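Local coordinates for protein EmGH1 (Erythrobacter marinus, PDB 5Z87) that probably hydrolyses beta-glucosidic bonds as a glycoside hydrolase of family 3, with a TIM-barrel-type N-terminal domain, at residues Glu307-Arg319 / Gly341-Leu353. Numbering follows the deposited sequence.
Sequences EGYVVSDWDDVRR and GVDIELANNGVYL
Trp314 lies across Leu346 and Ala347: Ala347 CA sits over one face, 4.0 Å from the centroid of its six-membered ring and 12° off the normal, a CH-pi contact. Leu346 meets the indole at about a right angle, its CG 3.5 Å from Trp314 CE3. The Asn348 amide, whose OD1 accepts from Arg67 N, stands nearly perpendicular (83°) to the ring by CH2. With CG opposite the backbone N (chi1 -179°), the indole extends along 346-348.

Arg318 bends at chi3, and its guanidinium takes Asp315 side-on through NE and NH2 in a salt bridge; NH1 forms another with Glu330. Asn349 O, 2.8 Å from Arg318 NH2, lies in the guanidinium plane, though NH2 donates from above that carbonyl's plane; Val351 CG1 lies over one face. A methionine in this position would probably leave Asp315 and Glu330 without this countercharge and the Asn349 carbonyl without this donor. One water donates to both Asp315 OD1 and Glu345 OE1. Val317 CG1 packs obliquely against Val351 CG2 (3.5 Å).

Ser312 N bonds to Ile344 O, backbone to backbone; the Ser312 hydroxyl and Asp343 OD2 accept the N-H groups of Leu346 and Val310. Asp343 also salt-bridges Arg301 and, through OD1, Arg375.

Asp313 and Trp314 line the pocket holding a DTT molecule. Strand 309-311, beside 276-279 in the parallel barrel sheet, meets 341-353 through a single Val311-Ile344 bridge; 345-346 pairs with 64-65, and helices 330-340 and 366-382 pack on Val351 and Ile344 respectively.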
loop_
_atom_site.group_PDB
_atom_site.type_symbol
_atom_site.label_atom_id
_atom_site.label_comp_id
_atom_site.label_asym_id
_atom_site.label_seq_id
_atom_site.Cartn_x
_atom_site.Cartn_y
_atom_site.Cartn_z
ATOM N N GLU A 307 6.088 -31.802 -8.360
ATOM C CA GLU A 307 5.376 -33.050 -8.579
ATOM C C GLU A 307 4.467 -33.424 -7.421
ATOM O O GLU A 307 3.808 -34.472 -7.475
ATOM C CB GLU A 307 6.381 -34.170 -8.884
ATOM C CG GLU A 307 6.859 -34.080 -10.347
ATOM C CD GLU A 307 8.102 -34.897 -10.652
ATOM O OE1 GLU A 307 8.752 -35.403 -9.710
ATOM O OE2 GLU A 307 8.426 -35.034 -11.853
ATOM N N GLY A 308 4.363 -32.580 -6.402
ATOM C CA GLY A 308 3.510 -32.854 -5.266
ATOM C C GLY A 308 2.084 -32.400 -5.501
ATOM O O GLY A 308 1.618 -32.270 -6.637
ATOM N N TYR A 309 1.388 -32.145 -4.399
ATOM C CA TYR A 309 -0.011 -31.755 -4.425
ATOM C C TYR A 309 -0.175 -30.279 -4.070
ATOM O O TYR A 309 0.595 -29.707 -3.291
ATOM C CB TYR A 309 -0.846 -32.616 -3.457
ATOM C CG TYR A 309 -0.469 -32.449 -2.004
ATOM C CD1 TYR A 309 -1.055 -31.453 -1.218
ATOM C CD2 TYR A 309 0.472 -33.284 -1.413
ATOM C CE1 TYR A 309 -0.714 -31.297 0.113
ATOM C CE2 TYR A 309 0.829 -33.131 -0.078
ATOM C CZ TYR A 309 0.231 -32.132 0.679
ATOM O OH TYR A 309 0.582 -31.958 2.000
ATOM N N VAL A 310 -1.196 -29.673 -4.661
ATOM C CA VAL A 310 -1.671 -28.357 -4.283
ATOM C C VAL A 310 -2.967 -28.556 -3.514
ATOM O O VAL A 310 -3.935 -29.123 -4.044
ATOM C CB VAL A 310 -1.881 -27.453 -5.506
ATOM C CG1 VAL A 310 -2.620 -26.187 -5.091
ATOM C CG2 VAL A 310 -0.555 -27.117 -6.147
ATOM N N VAL A 311 -2.988 -28.111 -2.274
ATOM C CA VAL A 311 -4.199 -28.157 -1.459
ATOM C C VAL A 311 -4.770 -26.749 -1.374
ATOM O O VAL A 311 -4.029 -25.757 -1.338
ATOM C CB VAL A 311 -3.928 -28.749 -0.060
ATOM C CG1 VAL A 311 -2.796 -27.993 0.653
ATOM C CG2 VAL A 311 -5.191 -28.768 0.770
ATOM N N SER A 312 -6.092 -26.654 -1.416
ATOM C CA SER A 312 -6.727 -25.368 -1.231
ATOM C C SER A 312 -6.635 -24.942 0.229
ATOM O O SER A 312 -6.515 -25.768 1.140
ATOM C CB SER A 312 -8.195 -25.432 -1.646
ATOM O OG SER A 312 -8.979 -25.951 -0.583
ATOM N N ASP A 313 -6.700 -23.632 0.448
ATOM C CA ASP A 313 -7.033 -23.149 1.778
ATOM C C ASP A 313 -8.534 -23.349 2.039
ATOM O O ASP A 313 -9.322 -23.629 1.125
ATOM C CB ASP A 313 -6.616 -21.688 1.927
ATOM C CG ASP A 313 -6.370 -21.291 3.381
ATOM O OD1 ASP A 313 -6.929 -21.959 4.279
ATOM O OD2 ASP A 313 -5.609 -20.328 3.613
ATOM N N TRP A 314 -8.928 -23.191 3.308
ATOM C CA TRP A 314 -10.241 -23.649 3.748
ATOM C C TRP A 314 -11.364 -23.030 2.925
ATOM O O TRP A 314 -11.566 -21.813 2.939
ATOM C CB TRP A 314 -10.463 -23.362 5.234
ATOM C CG TRP A 314 -11.819 -23.864 5.640
ATOM C CD1 TRP A 314 -12.977 -23.138 5.703
ATOM C CD2 TRP A 314 -12.178 -25.215 5.967
ATOM N NE1 TRP A 314 -14.021 -23.944 6.070
ATOM C CE2 TRP A 314 -13.562 -25.221 6.246
ATOM C CE3 TRP A 314 -11.461 -26.412 6.073
ATOM C CZ2 TRP A 314 -14.247 -26.379 6.609
ATOM C CZ3 TRP A 314 -12.141 -27.559 6.440
ATOM C CH2 TRP A 314 -13.523 -27.535 6.700
ATOM N N ASP A 315 -12.104 -23.894 2.222
ATOM C CA ASP A 315 -13.247 -23.547 1.374
ATOM C C ASP A 315 -12.916 -22.509 0.306
ATOM O O ASP A 315 -13.808 -21.843 -0.204
ATOM C CB ASP A 315 -14.447 -23.073 2.203
ATOM C CG ASP A 315 -15.777 -23.421 1.548
ATOM O OD1 ASP A 315 -15.821 -24.402 0.779
ATOM O OD2 ASP A 315 -16.778 -22.723 1.790
ATOM N N ASP A 316 -11.658 -22.377 -0.100
ATOM C CA ASP A 316 -11.324 -21.305 -1.024
ATOM C C ASP A 316 -11.657 -21.612 -2.480
ATOM O O ASP A 316 -11.653 -20.681 -3.294
ATOM C CB ASP A 316 -9.844 -20.948 -0.912
ATOM C CG ASP A 316 -9.580 -19.843 0.100
ATOM O OD1 ASP A 316 -10.530 -19.129 0.503
ATOM O OD2 ASP A 316 -8.407 -19.695 0.497
ATOM N N VAL A 317 -11.935 -22.872 -2.841
ATOM C CA VAL A 317 -12.360 -23.155 -4.212
ATOM C C VAL A 317 -13.761 -22.606 -4.442
ATOM O O VAL A 317 -14.002 -21.876 -5.408
ATOM C CB VAL A 317 -12.283 -24.664 -4.536
ATOM C CG1 VAL A 317 -12.619 -24.888 -6.001
ATOM C CG2 VAL A 317 -10.887 -25.214 -4.282
ATOM N N ARG A 318 -14.695 -22.925 -3.540
ATOM C CA ARG A 318 -16.027 -22.329 -3.596
ATOM C C ARG A 318 -15.970 -20.800 -3.629
ATOM O O ARG A 318 -16.784 -20.156 -4.294
ATOM C CB ARG A 318 -16.855 -22.788 -2.393
ATOM C CG ARG A 318 -18.299 -22.314 -2.456
ATOM C CD ARG A 318 -19.020 -22.504 -1.135
ATOM N NE ARG A 318 -18.535 -23.695 -0.452
ATOM C CZ ARG A 318 -19.065 -24.904 -0.599
ATOM N NH1 ARG A 318 -20.112 -25.087 -1.396
ATOM N NH2 ARG A 318 -18.551 -25.923 0.063
ATOM N N ARG A 319 -15.015 -20.202 -2.913
ATOM C CA ARG A 319 -14.983 -18.750 -2.798
ATOM C C ARG A 319 -14.499 -18.062 -4.065
ATOM O O ARG A 319 -14.642 -16.840 -4.161
ATOM C CB ARG A 319 -14.109 -18.335 -1.623
ATOM C CG ARG A 319 -14.754 -18.582 -0.275
ATOM C CD ARG A 319 -13.732 -18.447 0.805
ATOM N NE ARG A 319 -14.208 -18.979 2.069
ATOM C CZ ARG A 319 -13.419 -19.146 3.121
ATOM N NH1 ARG A 319 -12.136 -18.813 3.034
ATOM N NH2 ARG A 319 -13.903 -19.644 4.252
ATOM N N GLY A 341 -5.034 -25.936 -11.254
ATOM C CA GLY A 341 -4.011 -26.766 -10.660
ATOM C C GLY A 341 -4.137 -27.021 -9.170
ATOM O O GLY A 341 -3.159 -27.433 -8.540
ATOM N N VAL A 342 -5.312 -26.775 -8.592
ATOM C CA VAL A 342 -5.606 -27.224 -7.234
ATOM C C VAL A 342 -6.002 -28.700 -7.285
ATOM O O VAL A 342 -6.978 -29.066 -7.948
ATOM C CB VAL A 342 -6.726 -26.390 -6.598
ATOM C CG1 VAL A 342 -7.006 -26.904 -5.196
ATOM C CG2 VAL A 342 -6.379 -24.893 -6.599
ATOM N N ASP A 343 -5.269 -29.541 -6.554
ATOM C CA ASP A 343 -5.448 -30.988 -6.612
ATOM C C ASP A 343 -6.420 -31.512 -5.565
ATOM O O ASP A 343 -7.188 -32.431 -5.857
ATOM C CB ASP A 343 -4.098 -31.699 -6.445
ATOM C CG ASP A 343 -3.100 -31.298 -7.499
ATOM O OD1 ASP A 343 -3.488 -31.279 -8.692
ATOM O OD2 ASP A 343 -1.935 -30.997 -7.141
ATOM N N ILE A 344 -6.405 -30.966 -4.349
ATOM C CA ILE A 344 -7.258 -31.462 -3.281
ATOM C C ILE A 344 -7.896 -30.279 -2.566
ATOM O O ILE A 344 -7.224 -29.290 -2.257
ATOM C CB ILE A 344 -6.484 -32.372 -2.299
ATOM C CG1 ILE A 344 -7.377 -32.786 -1.132
ATOM C CG2 ILE A 344 -5.226 -31.711 -1.812
ATOM C CD1 ILE A 344 -6.894 -34.034 -0.415
ATOM N N GLU A 345 -9.198 -30.377 -2.322
ATOM C CA GLU A 345 -9.978 -29.291 -1.764
ATOM C C GLU A 345 -10.124 -29.481 -0.257
ATOM O O GLU A 345 -10.688 -30.477 0.206
ATOM C CB GLU A 345 -11.349 -29.213 -2.426
ATOM C CG GLU A 345 -12.258 -28.249 -1.732
ATOM C CD GLU A 345 -13.646 -28.294 -2.286
ATOM O OE1 GLU A 345 -14.241 -27.215 -2.486
ATOM O OE2 GLU A 345 -14.133 -29.414 -2.546
ATOM N N LEU A 346 -9.601 -28.527 0.496
ATOM C CA LEU A 346 -9.788 -28.465 1.937
ATOM C C LEU A 346 -11.112 -27.757 2.195
ATOM O O LEU A 346 -11.220 -26.538 2.041
ATOM C CB LEU A 346 -8.614 -27.738 2.579
ATOM C CG LEU A 346 -8.769 -27.410 4.053
ATOM C CD1 LEU A 346 -8.815 -28.686 4.882
ATOM C CD2 LEU A 346 -7.607 -26.512 4.480
ATOM N N ALA A 347 -12.139 -28.527 2.557
ATOM C CA ALA A 347 -13.477 -27.978 2.748
ATOM C C ALA A 347 -14.441 -29.045 3.249
ATOM O O ALA A 347 -14.256 -30.235 2.976
ATOM C CB ALA A 347 -14.018 -27.373 1.446
ATOM N N ASN A 348 -15.462 -28.630 3.989
ATOM C CA ASN A 348 -16.609 -29.475 4.271
ATOM C C ASN A 348 -17.618 -29.307 3.150
ATOM O O ASN A 348 -17.888 -28.185 2.713
ATOM C CB ASN A 348 -17.269 -29.106 5.598
ATOM C CG ASN A 348 -16.491 -29.579 6.783
ATOM O OD1 ASN A 348 -15.590 -30.417 6.666
ATOM N ND2 ASN A 348 -16.823 -29.040 7.944
ATOM N N ASN A 349 -18.182 -30.424 2.693
ATOM C CA ASN A 349 -19.168 -30.399 1.622
ATOM C C ASN A 349 -18.667 -29.550 0.454
ATOM O O ASN A 349 -19.327 -28.617 -0.001
ATOM C CB ASN A 349 -20.506 -29.881 2.154
ATOM C CG ASN A 349 -21.623 -30.018 1.153
ATOM O OD1 ASN A 349 -21.633 -30.939 0.347
ATOM N ND2 ASN A 349 -22.575 -29.092 1.193
ATOM N N GLY A 350 -17.463 -29.859 -0.005
ATOM C CA GLY A 350 -16.787 -29.011 -0.967
ATOM C C GLY A 350 -17.401 -29.057 -2.355
ATOM O O GLY A 350 -18.230 -29.905 -2.696
ATOM N N VAL A 351 -16.975 -28.106 -3.188
ATOM C CA VAL A 351 -17.452 -28.098 -4.562
ATOM C C VAL A 351 -16.803 -29.216 -5.377
ATOM O O VAL A 351 -17.356 -29.624 -6.407
ATOM C CB VAL A 351 -17.245 -26.712 -5.221
ATOM C CG1 VAL A 351 -17.978 -25.635 -4.437
ATOM C CG2 VAL A 351 -15.759 -26.370 -5.363
ATOM N N TYR A 352 -15.655 -29.748 -4.933
ATOM C CA TYR A 352 -15.075 -30.878 -5.653
ATOM C C TYR A 352 -15.941 -32.131 -5.587
ATOM O O TYR A 352 -15.692 -33.066 -6.350
ATOM C CB TYR A 352 -13.682 -31.215 -5.128
ATOM C CG TYR A 352 -12.574 -30.445 -5.796
ATOM C CD1 TYR A 352 -12.847 -29.300 -6.543
ATOM C CD2 TYR A 352 -11.251 -30.854 -5.672
ATOM C CE1 TYR A 352 -11.816 -28.576 -7.168
ATOM C CE2 TYR A 352 -10.207 -30.137 -6.287
ATOM C CZ TYR A 352 -10.505 -29.002 -7.035
ATOM O OH TYR A 352 -9.487 -28.303 -7.632
ATOM N N LEU A 353 -16.945 -32.173 -4.708
ATOM C CA LEU A 353 -17.870 -33.296 -4.712
ATOM C C LEU A 353 -18.672 -33.358 -6.009
ATOM O O LEU A 353 -19.209 -34.418 -6.342
ATOM C CB LEU A 353 -18.805 -33.221 -3.503
ATOM C CG LEU A 353 -18.281 -33.783 -2.166
ATOM C CD1 LEU A 353 -16.948 -33.196 -1.762
ATOM C CD2 LEU A 353 -19.275 -33.584 -1.028
HETATM O O HOH W 1 -14.183 -24.731 -1.314
#